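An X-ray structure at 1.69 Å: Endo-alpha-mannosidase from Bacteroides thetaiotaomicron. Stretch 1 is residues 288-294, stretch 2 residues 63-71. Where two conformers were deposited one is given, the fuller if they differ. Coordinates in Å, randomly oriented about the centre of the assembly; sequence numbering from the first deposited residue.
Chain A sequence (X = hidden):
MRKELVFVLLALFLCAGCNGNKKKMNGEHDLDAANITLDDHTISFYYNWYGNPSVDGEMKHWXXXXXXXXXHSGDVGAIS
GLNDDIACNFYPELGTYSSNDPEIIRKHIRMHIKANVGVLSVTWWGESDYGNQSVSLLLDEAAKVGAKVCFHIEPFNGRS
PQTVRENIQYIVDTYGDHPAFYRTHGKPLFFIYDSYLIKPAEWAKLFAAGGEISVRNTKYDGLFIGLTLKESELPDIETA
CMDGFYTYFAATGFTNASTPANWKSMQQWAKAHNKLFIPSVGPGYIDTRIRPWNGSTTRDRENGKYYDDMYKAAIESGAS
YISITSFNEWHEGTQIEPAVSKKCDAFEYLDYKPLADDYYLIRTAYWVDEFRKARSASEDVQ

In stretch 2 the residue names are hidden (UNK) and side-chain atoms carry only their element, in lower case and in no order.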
# COMPACT_ATOMS: atom_id res chain seq x y z
N THR A 288 17.57 1.94 3.60
CA THR A 288 18.99 2.05 3.28
C THR A 288 19.71 0.75 2.90
O THR A 288 20.85 0.81 2.42
CB THR A 288 19.79 2.79 4.35
OG1 THR A 288 19.56 2.16 5.62
CG2 THR A 288 19.36 4.25 4.43
N ARG A 289 19.11 -0.42 3.13
CA ARG A 289 19.69 -1.63 2.56
C ARG A 289 19.57 -1.62 1.03
O ARG A 289 20.55 -1.89 0.31
CB ARG A 289 19.09 -2.90 3.18
CG ARG A 289 19.48 -3.08 4.65
CD ARG A 289 20.73 -3.93 4.78
NE ARG A 289 20.40 -5.34 4.97
CZ ARG A 289 21.25 -6.35 4.85
NH1 ARG A 289 22.53 -6.12 4.54
NH2 ARG A 289 20.83 -7.58 5.05
N ILE A 290 18.37 -1.32 0.52
CA ILE A 290 18.14 -1.30 -0.92
C ILE A 290 18.52 0.03 -1.57
O ILE A 290 18.77 0.06 -2.78
CB ILE A 290 16.70 -1.73 -1.34
CG1 ILE A 290 15.63 -0.76 -0.82
CG2 ILE A 290 16.40 -3.16 -0.88
CD1 ILE A 290 14.47 -0.59 -1.82
N ARG A 291 18.57 1.11 -0.78
CA ARG A 291 18.94 2.46 -1.27
C ARG A 291 19.90 3.17 -0.30
O ARG A 291 19.49 4.07 0.45
CB ARG A 291 17.69 3.33 -1.52
CG ARG A 291 16.69 2.73 -2.50
CD ARG A 291 15.47 3.62 -2.67
NE ARG A 291 14.50 3.06 -3.60
CZ ARG A 291 13.24 2.75 -3.30
NH1 ARG A 291 12.77 2.96 -2.06
NH2 ARG A 291 12.44 2.26 -4.24
N PRO A 292 21.19 2.79 -0.31
CA PRO A 292 22.11 3.21 0.75
C PRO A 292 22.27 4.73 0.84
O PRO A 292 22.62 5.24 1.90
CB PRO A 292 23.45 2.56 0.37
CG PRO A 292 23.11 1.46 -0.57
CD PRO A 292 21.76 1.74 -1.18
N TRP A 293 22.02 5.42 -0.28
CA TRP A 293 22.14 6.87 -0.42
C TRP A 293 20.92 7.63 0.10
O TRP A 293 20.92 8.88 0.14
CB TRP A 293 22.35 7.21 -1.91
CG TRP A 293 21.38 6.46 -2.76
CD1 TRP A 293 21.58 5.23 -3.33
CD2 TRP A 293 20.03 6.82 -3.06
NE1 TRP A 293 20.44 4.82 -3.98
CE2 TRP A 293 19.48 5.78 -3.83
CE3 TRP A 293 19.24 7.95 -2.76
CZ2 TRP A 293 18.16 5.82 -4.32
CZ3 TRP A 293 17.94 7.99 -3.24
CH2 TRP A 293 17.41 6.93 -4.00
N ASN A 294 19.88 6.90 0.51
CA ASN A 294 18.56 7.51 0.78
C ASN A 294 18.27 7.76 2.26
O ASN A 294 17.11 7.80 2.67
CB ASN A 294 17.44 6.66 0.15
CG ASN A 294 16.13 7.43 -0.03
OD1 ASN A 294 16.11 8.67 -0.18
ND2 ASN A 294 15.02 6.70 -0.04
N UNK A 63 15.77 -11.39 -1.94
CA UNK A 63 16.90 -11.08 -2.80
C UNK A 63 16.47 -9.84 -3.61
O UNK A 63 15.38 -9.82 -4.16
c UNK A 63 17.17 -12.27 -3.72
se UNK A 63 18.49 -13.58 -5.90
c UNK A 63 18.10 -11.97 -4.88
c UNK A 63 16.70 -14.17 -6.32
N UNK A 64 17.32 -8.81 -3.65
CA UNK A 64 16.92 -7.55 -4.28
C UNK A 64 18.15 -6.77 -4.71
O UNK A 64 19.18 -6.82 -4.03
c UNK A 64 14.97 -3.56 -4.60
c UNK A 64 14.00 -5.47 -4.10
c UNK A 64 15.33 -5.60 -3.84
c UNK A 64 16.11 -6.74 -3.27
n UNK A 64 15.90 -4.38 -4.15
n UNK A 64 13.80 -4.19 -4.57
N UNK A 65 18.07 -6.05 -5.86
CA UNK A 65 19.23 -5.23 -6.22
C UNK A 65 19.42 -4.07 -5.25
O UNK A 65 18.49 -3.71 -4.50
c UNK A 65 18.89 -4.69 -7.62
c UNK A 65 17.73 -5.41 -8.10
c UNK A 65 17.05 -6.10 -6.92
N UNK A 66 20.62 -3.50 -5.25
CA UNK A 66 20.92 -2.30 -4.48
C UNK A 66 20.98 -1.12 -5.47
O UNK A 66 21.81 -1.14 -6.38
c UNK A 66 22.27 -2.43 -3.74
c UNK A 66 22.26 -3.64 -2.80
c UNK A 66 23.62 -3.92 -2.16
c UNK A 66 22.54 -1.18 -2.93
N UNK A 67 20.10 -0.13 -5.29
CA UNK A 67 19.91 0.94 -6.30
C UNK A 67 21.00 2.00 -6.25
O UNK A 67 21.48 2.36 -5.17
c UNK A 67 18.54 1.59 -6.12
N UNK A 68 21.37 2.52 -7.43
CA UNK A 68 22.30 3.64 -7.52
C UNK A 68 21.63 4.95 -7.09
O UNK A 68 20.40 5.12 -7.26
c UNK A 68 22.80 3.78 -8.97
c UNK A 68 23.64 2.60 -9.50
c UNK A 68 25.00 2.57 -8.82
c UNK A 68 23.78 2.73 -11.02
N UNK A 69 22.43 5.86 -6.53
CA UNK A 69 21.98 7.22 -6.20
C UNK A 69 21.50 7.91 -7.47
O UNK A 69 22.05 7.65 -8.56
c UNK A 69 23.10 8.02 -5.54
N UNK A 70 20.46 8.75 -7.36
CA UNK A 70 19.95 9.41 -8.55
C UNK A 70 21.04 10.23 -9.23
O UNK A 70 21.74 11.03 -8.58
c UNK A 70 18.83 10.33 -8.03
c UNK A 70 19.01 10.41 -6.51
c UNK A 70 19.72 9.13 -6.13
N UNK A 71 21.18 10.00 -10.53
CA UNK A 71 22.12 10.74 -11.36
C UNK A 71 23.53 10.18 -11.33
O UNK A 71 24.41 10.71 -12.00
O HOH W 1 16.76 -0.81 -4.74

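Position 63 carries an unbranched side chain of two carbons, a selenium and a terminal carbon. Nothing of stretch 1 is within its reach. A selenium in such a chain marks selenomethionine, so this is Met 63.

Position 64 has one carbon followed by a five-membered ring of three carbons and two nitrogens. Its CA-to-CB bond points toward stretch 1, and a ring nitrogen of position 64 lies 3.5 Å from Ile 290 CG2. The ring is an imidazole, so the residue is His 64. The nitrogen near Ile 290 is ND1. The same His 64 ND1 donates a hydrogen bond of 2.7 Å to the backbone O of position 65, which fixes the ring against its own strand.

Position 65 shows three carbons that close a ring onto the backbone N. Its CA-to-CB bond points away from stretch 1, and the ring makes no close contact there. The nearest approach to stretch 1 is through the backbone: O of position 65 is 4.1 Å from Ile 290 CB. The closed ring makes this Pro 65.

Position 66 has four carbons, forked at the first, with one arm two carbons long. The short arm packs against Pro 292 and also lies near Arg 289 O. This is the isoleucine pattern, so the residue is Ile 66. Its chi1 is m and its chi2 is t. Ile 66 CG2, the short arm, is 3.5 Å from Pro 292 CD and 3.9 Å from Arg 289 O.

Position 67 has a single side-chain carbon. The CA-to-CB bond points toward stretch 1, and CB of position 67 sits 4.2 Å from Arg 291 CG. One carbon makes it Ala 67. The backbone does more. Ala 67 N donates to Ile 290 O at 2.8 Å, nearly straight at 172°. Ala 67 O accepts from Trp 293 NE1 at 2.9 Å, near the plane of the indole.

Position 68 has four carbons, forked at the second. Its CA-to-CB bond points away from stretch 1, and the side chain comes no closer than 5.6 Å. The fork makes this Leu 68. Leu 68 O is 3.3 Å from Trp 293 NE1, but the angle is too poor for a hydrogen bond.

Position 69 again has one side-chain carbon. CB of position 69 is 3.6 Å from Trp 293 CG. The residue is Ala 69. Ala 69 CA lies 3.4 Å from the centroid of the five-membered ring of Trp 293, almost on the ring normal.

Position 70 has three carbons closing a ring onto the backbone N. One of them stands over the indole of Trp 293. The residue is Pro 70, and that carbon is CD. Pro 70 CD is 3.6 Å from the centroid of the six-membered ring of Trp 293.

Position 71 has no side-chain atoms and does not touch stretch 1. It is Gly 71, and its positive phi suits glycine.

The contact joins one backbone hydrogen bond to packing on an indole. Ile 290 O receives Ala 67 N and also a water, which donates to Ile 290 O at 2.9 Å and weakly to Pro 65 O at 3.4 Å. Trp 293 anchors its NE1 on Ala 67 O while one ring face carries Ala 69 and Pro 70. Together the two stretches bury 420 Å².

Stretch 2 63-71: MHPIALAPG
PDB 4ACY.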